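Iminosuccinate reductase (Paracoccus denitrificans, PDB 6RQA) catalyses the NADH-dependent reduction of iminosuccinate to L-aspartate, regenerating the amino donor of the beta-hydroxyaspartate cycle during growth on glycolate and glyoxylate. Local coordinates at residues A[246-251]-A[271-276]; A[263-268]-A[286-291]. One frame throughout, in Å; residues are numbered along the deposited sequence.

Contact 1. Residues A[246-251]-A[271-276]; sequences GKQELD and IGECQH. With NAD (nicotinamide-adenine-dinucleotide), chain C.
Q248 and E273 bring the two backbones nearest, 6.2 Å between their CA atoms, where 246-251 runs as a weakly bonded strand past the type I turn G272-Q275. E273 turns its carboxylate to the backbone of E249 and L250, the chain bent at chi2 (60°): E249 N reaches both oxygens on their syn sides, and L250 N meets OE1 at 3.0 Å from above the carboxylate plane. T242 OG1 holds OE2. With an alanine here, E249 N and L250 N would probably be left without their carboxylate acceptor and T242 OG1 without this partner.

The parallel sheet with NAD bound marks a Rossmann-type domain, and K247, one of its NAD-binding residues and salt-bridged to D243, extends away from 271-276 to donate from NZ to NAD O3D (3.1 Å).

H276 NE2 donates almost straight to K247 O (2.6 Å, 170°), which lies in the ring plane. Over one ring face Q248 stacks its amide, the planes 19° apart, CG making a CH-pi contact 4.0 Å from the ring centroid; Q275 CG lies against the opposite face, displaced toward its rim. Q275 OE1 accepts from G246 N at 2.9 Å.

Contact 2. Residues A[263-268]-A[286-291]; sequences DEVAQS and DQVGEL
V288 faces V265 where the backbones come nearest, their CA atoms 6.6 Å apart, as 286-291 leaves a 3-10 turn at D286 and Q287 and becomes a short edge strand. V288 aims its side chain at helix 265-270, and the two valines slide past each other in opposite directions, with V265 CG1 4.0 Å from V288 CB. V288 CG1, anti to its own backbone N (chi1 177°), reaches further along the helix and lies 3.9 Å from S268 OG. This is van der Waals contact with a methyl; the hydroxyl is hydrogen-bonded to D311 OD2.

CG2, the other branch of V265, rests against the strand carbonyls, 3.9 Å from V288 O and 4.2 Å from G289 O. At E290 the same methyl meets the aliphatic part of the glutamate, 3.9 Å from CG, and the two side chains cross at about a right angle. The carboxylate of E290 goes on to a salt bridge between OE2 and R53 NH2. No hydrogen bond spans the two segments, so the contact is van der Waals, valine methyls resting on side-chain carbons, backbone carbonyls and the S268 hydroxyl.

Strand 288-290 edges the parallel sheet of the Rossmann-type NAD domain, next to strand 259-262, which helix 265-270 follows. G289 and L291 bond through their backbones to I260 and T262; V288 also packs on both, whereas L291 turns to helices 36-51 and 125-143.

In the fold
Contacts 1 and 2 have centres 13 Å apart and interleave along the chain, since 263-268 falls between the two segments of contact 1 and 271-276 between those of contact 2. They meet directly where helix 265-270 gives way to the turn: G272 N lies 2.8 Å from Q267 O, a probable hydrogen bond, and C274 SG packs 3.3 Å from S268 OG. D311 ties the same region together, accepting from S268 OG and from the backbone N of E273 and C274. Contact 1 contributes K247 to the NAD pocket, whereas contact 2 lies further out, about 10 Å between the nearest atoms of the S268 side chain and NAD.

Contact 1. Residues A[246-251]-A[271-276]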
loop_
_atom_site.group_PDB
_atom_site.type_symbol
_atom_site.label_atom_id
_atom_site.label_comp_id
_atom_site.label_asym_id
_atom_site.label_seq_id
_atom_site.Cartn_x
_atom_site.Cartn_y
_atom_site.Cartn_z
ATOM N N GLY A 246 -15.539 -2.254 15.675
ATOM C CA GLY A 246 -16.775 -3.001 15.835
ATOM C C GLY A 246 -16.600 -4.312 16.576
ATOM O O GLY A 246 -17.549 -4.797 17.200
ATOM N N LYS A 247 -15.406 -4.898 16.514
ATOM C CA LYS A 247 -15.132 -6.132 17.233
ATOM C C LYS A 247 -14.944 -5.853 18.719
ATOM O O LYS A 247 -14.555 -4.754 19.125
ATOM C CB LYS A 247 -13.890 -6.823 16.670
ATOM C CG LYS A 247 -14.094 -7.462 15.305
ATOM C CD LYS A 247 -12.815 -8.116 14.807
ATOM C CE LYS A 247 -13.018 -8.769 13.449
ATOM N NZ LYS A 247 -11.758 -9.373 12.932
ATOM N N GLN A 248 -15.225 -6.868 19.534
ATOM C CA GLN A 248 -15.129 -6.728 20.979
ATOM C C GLN A 248 -14.970 -8.103 21.606
ATOM O O GLN A 248 -15.659 -9.052 21.220
ATOM C CB GLN A 248 -16.364 -6.024 21.554
ATOM C CG GLN A 248 -16.300 -5.786 23.053
ATOM C CD GLN A 248 -17.550 -5.125 23.589
ATOM O OE1 GLN A 248 -18.553 -5.005 22.886
ATOM N NE2 GLN A 248 -17.500 -4.691 24.843
ATOM N N GLU A 249 -14.064 -8.200 22.571
ATOM C CA GLU A 249 -13.836 -9.426 23.323
ATOM C C GLU A 249 -14.038 -9.258 24.818
ATOM O O GLU A 249 -14.550 -10.170 25.473
ATOM C CB GLU A 249 -12.415 -9.952 23.068
ATOM C CG GLU A 249 -12.220 -10.631 21.725
ATOM C CD GLU A 249 -10.841 -11.248 21.584
ATOM O OE1 GLU A 249 -9.855 -10.596 21.984
ATOM O OE2 GLU A 249 -10.745 -12.389 21.083
ATOM N N LEU A 250 -13.657 -8.115 25.375
ATOM C CA LEU A 250 -13.623 -7.918 26.814
ATOM C C LEU A 250 -14.718 -6.960 27.264
ATOM O O LEU A 250 -15.284 -6.200 26.474
ATOM C CB LEU A 250 -12.255 -7.386 27.258
ATOM C CG LEU A 250 -11.136 -8.390 27.554
ATOM C CD1 LEU A 250 -10.882 -9.326 26.384
ATOM C CD2 LEU A 250 -9.864 -7.650 27.925
ATOM N N ASP A 251 -15.012 -7.018 28.555
ATOM C CA ASP A 251 -15.901 -6.045 29.171
ATOM C C ASP A 251 -15.160 -4.720 29.316
ATOM O O ASP A 251 -14.064 -4.691 29.889
ATOM C CB ASP A 251 -16.367 -6.556 30.535
ATOM C CG ASP A 251 -17.406 -5.660 31.183
ATOM O OD1 ASP A 251 -17.923 -4.745 30.511
ATOM O OD2 ASP A 251 -17.711 -5.877 32.375
ATOM N N ILE A 271 -9.256 0.644 16.509
ATOM C CA ILE A 271 -9.645 -0.691 16.067
ATOM C C ILE A 271 -9.335 -1.770 17.091
ATOM O O ILE A 271 -9.803 -2.909 16.927
ATOM C CB ILE A 271 -8.992 -1.049 14.714
ATOM C CG1 ILE A 271 -7.468 -0.974 14.821
ATOM C CG2 ILE A 271 -9.501 -0.128 13.618
ATOM C CD1 ILE A 271 -6.743 -1.378 13.559
ATOM N N GLY A 272 -8.573 -1.460 18.136
ATOM C CA GLY A 272 -8.211 -2.438 19.138
ATOM C C GLY A 272 -9.307 -2.648 20.165
ATOM O O GLY A 272 -10.441 -2.189 20.025
ATOM N N GLU A 273 -8.945 -3.369 21.229
ATOM C CA GLU A 273 -9.911 -3.675 22.279
ATOM C C GLU A 273 -10.277 -2.435 23.085
ATOM O O GLU A 273 -11.388 -2.352 23.622
ATOM C CB GLU A 273 -9.355 -4.768 23.193
ATOM C CG GLU A 273 -10.368 -5.363 24.163
ATOM C CD GLU A 273 -11.551 -5.999 23.456
ATOM O OE1 GLU A 273 -12.702 -5.700 23.835
ATOM O OE2 GLU A 273 -11.329 -6.794 22.519
ATOM N N CYS A 274 -9.372 -1.462 23.170
ATOM C CA CYS A 274 -9.627 -0.238 23.923
ATOM C C CYS A 274 -10.618 0.693 23.238
ATOM O O CYS A 274 -10.982 1.713 23.834
ATOM C CB CYS A 274 -8.312 0.507 24.167
ATOM S SG CYS A 274 -7.070 -0.441 25.069
ATOM N N GLN A 275 -11.067 0.379 22.019
ATOM C CA GLN A 275 -11.965 1.273 21.297
ATOM C C GLN A 275 -13.291 1.481 22.019
ATOM O O GLN A 275 -13.941 2.511 21.813
ATOM C CB GLN A 275 -12.227 0.733 19.889
ATOM C CG GLN A 275 -13.096 -0.517 19.856
ATOM C CD GLN A 275 -13.298 -1.052 18.453
ATOM O OE1 GLN A 275 -14.215 -0.639 17.745
ATOM N NE2 GLN A 275 -12.440 -1.980 18.044
ATOM N N HIS A 276 -13.703 0.534 22.860
ATOM C CA HIS A 276 -14.984 0.637 23.545
ATOM C C HIS A 276 -14.872 1.382 24.868
ATOM O O HIS A 276 -15.759 2.172 25.209
ATOM C CB HIS A 276 -15.568 -0.759 23.765
ATOM C CG HIS A 276 -15.640 -1.578 22.515
ATOM N ND1 HIS A 276 -16.648 -1.433 21.586
ATOM C CD2 HIS A 276 -14.820 -2.541 22.031
ATOM C CE1 HIS A 276 -16.450 -2.274 20.587
ATOM N NE2 HIS A 276 -15.346 -2.958 20.832
HETATM P PA NAD C . -11.060 -18.197 13.117
HETATM O O1A NAD C . -12.356 -17.748 12.499
HETATM O O2A NAD C . -10.197 -19.385 12.838
HETATM O O5B NAD C . -11.676 -18.598 14.688
HETATM C C5B NAD C . -12.570 -17.613 15.034
HETATM C C4B NAD C . -13.066 -17.882 16.431
HETATM O O4B NAD C . -13.848 -16.775 16.842
HETATM C C3B NAD C . -13.999 -19.083 16.305
HETATM O O3B NAD C . -13.186 -20.189 16.525
HETATM C C2B NAD C . -14.986 -18.833 17.451
HETATM O O2B NAD C . -14.525 -19.338 18.659
HETATM C C1B NAD C . -14.978 -17.256 17.565
HETATM N N9A NAD C . -16.155 -16.668 16.916
HETATM C C8A NAD C . -16.587 -16.740 15.579
HETATM N N7A NAD C . -17.716 -16.065 15.363
HETATM C C5A NAD C . -18.043 -15.518 16.617
HETATM C C6A NAD C . -19.119 -14.703 17.059
HETATM N N6A NAD C . -20.078 -14.315 16.172
HETATM N N1A NAD C . -19.195 -14.306 18.370
HETATM C C2A NAD C . -18.194 -14.739 19.199
HETATM N N3A NAD C . -17.116 -15.507 18.926
HETATM C C4A NAD C . -17.078 -15.885 17.602
HETATM O O3 NAD C . -10.349 -16.754 13.200
HETATM P PN NAD C . -8.775 -16.788 13.388
HETATM O O1N NAD C . -8.144 -17.703 14.409
HETATM O O2N NAD C . -8.343 -16.450 12.006
HETATM O O5D NAD C . -8.343 -15.224 14.124
HETATM C C5D NAD C . -9.368 -14.893 14.959
HETATM C C4D NAD C . -9.251 -13.427 15.292
HETATM O O4D NAD C . -7.849 -13.086 15.356
HETATM C C3D NAD C . -9.856 -12.637 14.093
HETATM O O3D NAD C . -10.732 -11.723 14.648
HETATM C C2D NAD C . -8.625 -11.946 13.476
HETATM O O2D NAD C . -8.853 -10.640 13.068
HETATM C C1D NAD C . -7.739 -11.842 14.740
HETATM N N1N NAD C . -6.290 -11.671 14.326
HETATM C C2N NAD C . -5.563 -10.775 15.055
HETATM C C3N NAD C . -4.223 -10.561 14.736
HETATM C C7N NAD C . -3.503 -9.567 15.585
HETATM O O7N NAD C . -2.324 -9.286 15.397
HETATM N N7N NAD C . -4.229 -8.981 16.593
HETATM C C4N NAD C . -3.645 -11.261 13.677
HETATM C C5N NAD C . -4.410 -12.166 12.950
HETATM C C6N NAD C . -5.754 -12.373 13.281
HETATM O O HOH W 1 -8.924 -8.279 21.497
#

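Contact 2. Residues A[263-268]-A[286-291]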
loop_
_atom_site.group_PDB
_atom_site.type_symbol
_atom_site.label_atom_id
_atom_site.label_comp_id
_atom_site.label_asym_id
_atom_site.label_seq_id
_atom_site.Cartn_x
_atom_site.Cartn_y
_atom_site.Cartn_z
ATOM N N ASP A 263 0.662 -2.317 21.075
ATOM C CA ASP A 263 1.715 -2.172 20.076
ATOM C C ASP A 263 1.672 -0.810 19.394
ATOM O O ASP A 263 2.714 -0.169 19.224
ATOM C CB ASP A 263 1.607 -3.290 19.034
ATOM C CG ASP A 263 0.180 -3.524 18.567
ATOM O OD1 ASP A 263 -0.685 -2.655 18.808
ATOM O OD2 ASP A 263 -0.080 -4.588 17.966
ATOM N N GLU A 264 0.483 -0.356 19.004
ATOM C CA GLU A 264 0.289 0.963 18.417
ATOM C C GLU A 264 -0.879 1.627 19.130
ATOM O O GLU A 264 -2.013 1.143 19.046
ATOM C CB GLU A 264 0.026 0.868 16.911
ATOM C CG GLU A 264 0.065 2.203 16.183
ATOM C CD GLU A 264 1.460 2.798 16.129
ATOM O OE1 GLU A 264 2.442 2.033 16.236
ATOM O OE2 GLU A 264 1.575 4.033 15.982
ATOM N N VAL A 265 -0.600 2.724 19.837
ATOM C CA VAL A 265 -1.635 3.388 20.627
ATOM C C VAL A 265 -2.725 3.956 19.728
ATOM O O VAL A 265 -3.901 3.992 20.110
ATOM C CB VAL A 265 -1.008 4.482 21.514
ATOM C CG1 VAL A 265 -2.046 5.063 22.465
ATOM C CG2 VAL A 265 0.182 3.926 22.286
ATOM N N ALA A 266 -2.357 4.402 18.524
ATOM C CA ALA A 266 -3.347 4.945 17.599
ATOM C C ALA A 266 -4.343 3.877 17.162
ATOM O O ALA A 266 -5.547 4.145 17.072
ATOM C CB ALA A 266 -2.648 5.560 16.387
ATOM N N GLN A 267 -3.862 2.663 16.888
ATOM C CA GLN A 267 -4.758 1.586 16.483
ATOM C C GLN A 267 -5.510 0.992 17.666
ATOM O O GLN A 267 -6.646 0.532 17.504
ATOM C CB GLN A 267 -3.975 0.488 15.760
ATOM C CG GLN A 267 -3.207 0.970 14.537
ATOM C CD GLN A 267 -2.477 -0.154 13.826
ATOM O OE1 GLN A 267 -2.791 -1.329 14.013
ATOM N NE2 GLN A 267 -1.493 0.204 13.007
ATOM N N SER A 268 -4.902 0.996 18.855
ATOM C CA SER A 268 -5.549 0.404 20.023
ATOM C C SER A 268 -6.836 1.137 20.379
ATOM O O SER A 268 -7.840 0.508 20.731
ATOM C CB SER A 268 -4.589 0.404 21.211
ATOM O OG SER A 268 -5.241 -0.038 22.389
ATOM N N ASP A 286 -4.137 8.476 26.757
ATOM C CA ASP A 286 -2.807 8.663 27.386
ATOM C C ASP A 286 -2.627 7.636 28.489
ATOM O O ASP A 286 -1.545 7.492 28.986
ATOM C CB ASP A 286 -2.505 10.112 27.765
ATOM C CG ASP A 286 -3.661 10.857 28.381
ATOM O OD1 ASP A 286 -4.097 11.827 27.773
ATOM O OD2 ASP A 286 -4.071 10.486 29.478
ATOM N N GLN A 287 -3.694 6.959 28.847
ATOM C CA GLN A 287 -3.610 5.866 29.807
ATOM C C GLN A 287 -3.278 4.534 29.150
ATOM O O GLN A 287 -3.235 3.511 29.843
ATOM C CB GLN A 287 -4.924 5.744 30.585
ATOM C CG GLN A 287 -5.228 6.933 31.480
ATOM C CD GLN A 287 -6.583 6.822 32.149
ATOM O OE1 GLN A 287 -7.482 6.147 31.648
ATOM N NE2 GLN A 287 -6.735 7.484 33.290
ATOM N N VAL A 288 -3.048 4.520 27.843
ATOM C CA VAL A 288 -2.734 3.306 27.100
ATOM C C VAL A 288 -1.226 3.277 26.881
ATOM O O VAL A 288 -0.683 4.091 26.127
ATOM C CB VAL A 288 -3.497 3.246 25.771
ATOM C CG1 VAL A 288 -3.091 2.017 24.978
ATOM C CG2 VAL A 288 -4.998 3.250 26.023
ATOM N N GLY A 289 -0.547 2.340 27.538
ATOM C CA GLY A 289 0.892 2.239 27.450
ATOM C C GLY A 289 1.358 1.493 26.214
ATOM O O GLY A 289 0.579 1.079 25.357
ATOM N N GLU A 290 2.675 1.324 26.130
ATOM C CA GLU A 290 3.317 0.629 25.022
ATOM C C GLU A 290 4.080 -0.569 25.563
ATOM O O GLU A 290 4.906 -0.425 26.471
ATOM C CB GLU A 290 4.267 1.557 24.261
ATOM C CG GLU A 290 3.602 2.787 23.668
ATOM C CD GLU A 290 4.587 3.695 22.959
ATOM O OE1 GLU A 290 5.776 3.322 22.857
ATOM O OE2 GLU A 290 4.175 4.783 22.504
ATOM N N LEU A 291 3.801 -1.750 25.004
ATOM C CA LEU A 291 4.520 -2.950 25.420
ATOM C C LEU A 291 6.010 -2.823 25.137
ATOM O O LEU A 291 6.842 -3.305 25.914
ATOM C CB LEU A 291 3.945 -4.180 24.719
ATOM C CG LEU A 291 4.668 -5.499 25.005
ATOM C CD1 LEU A 291 4.582 -5.849 26.484
ATOM C CD2 LEU A 291 4.115 -6.624 24.152
#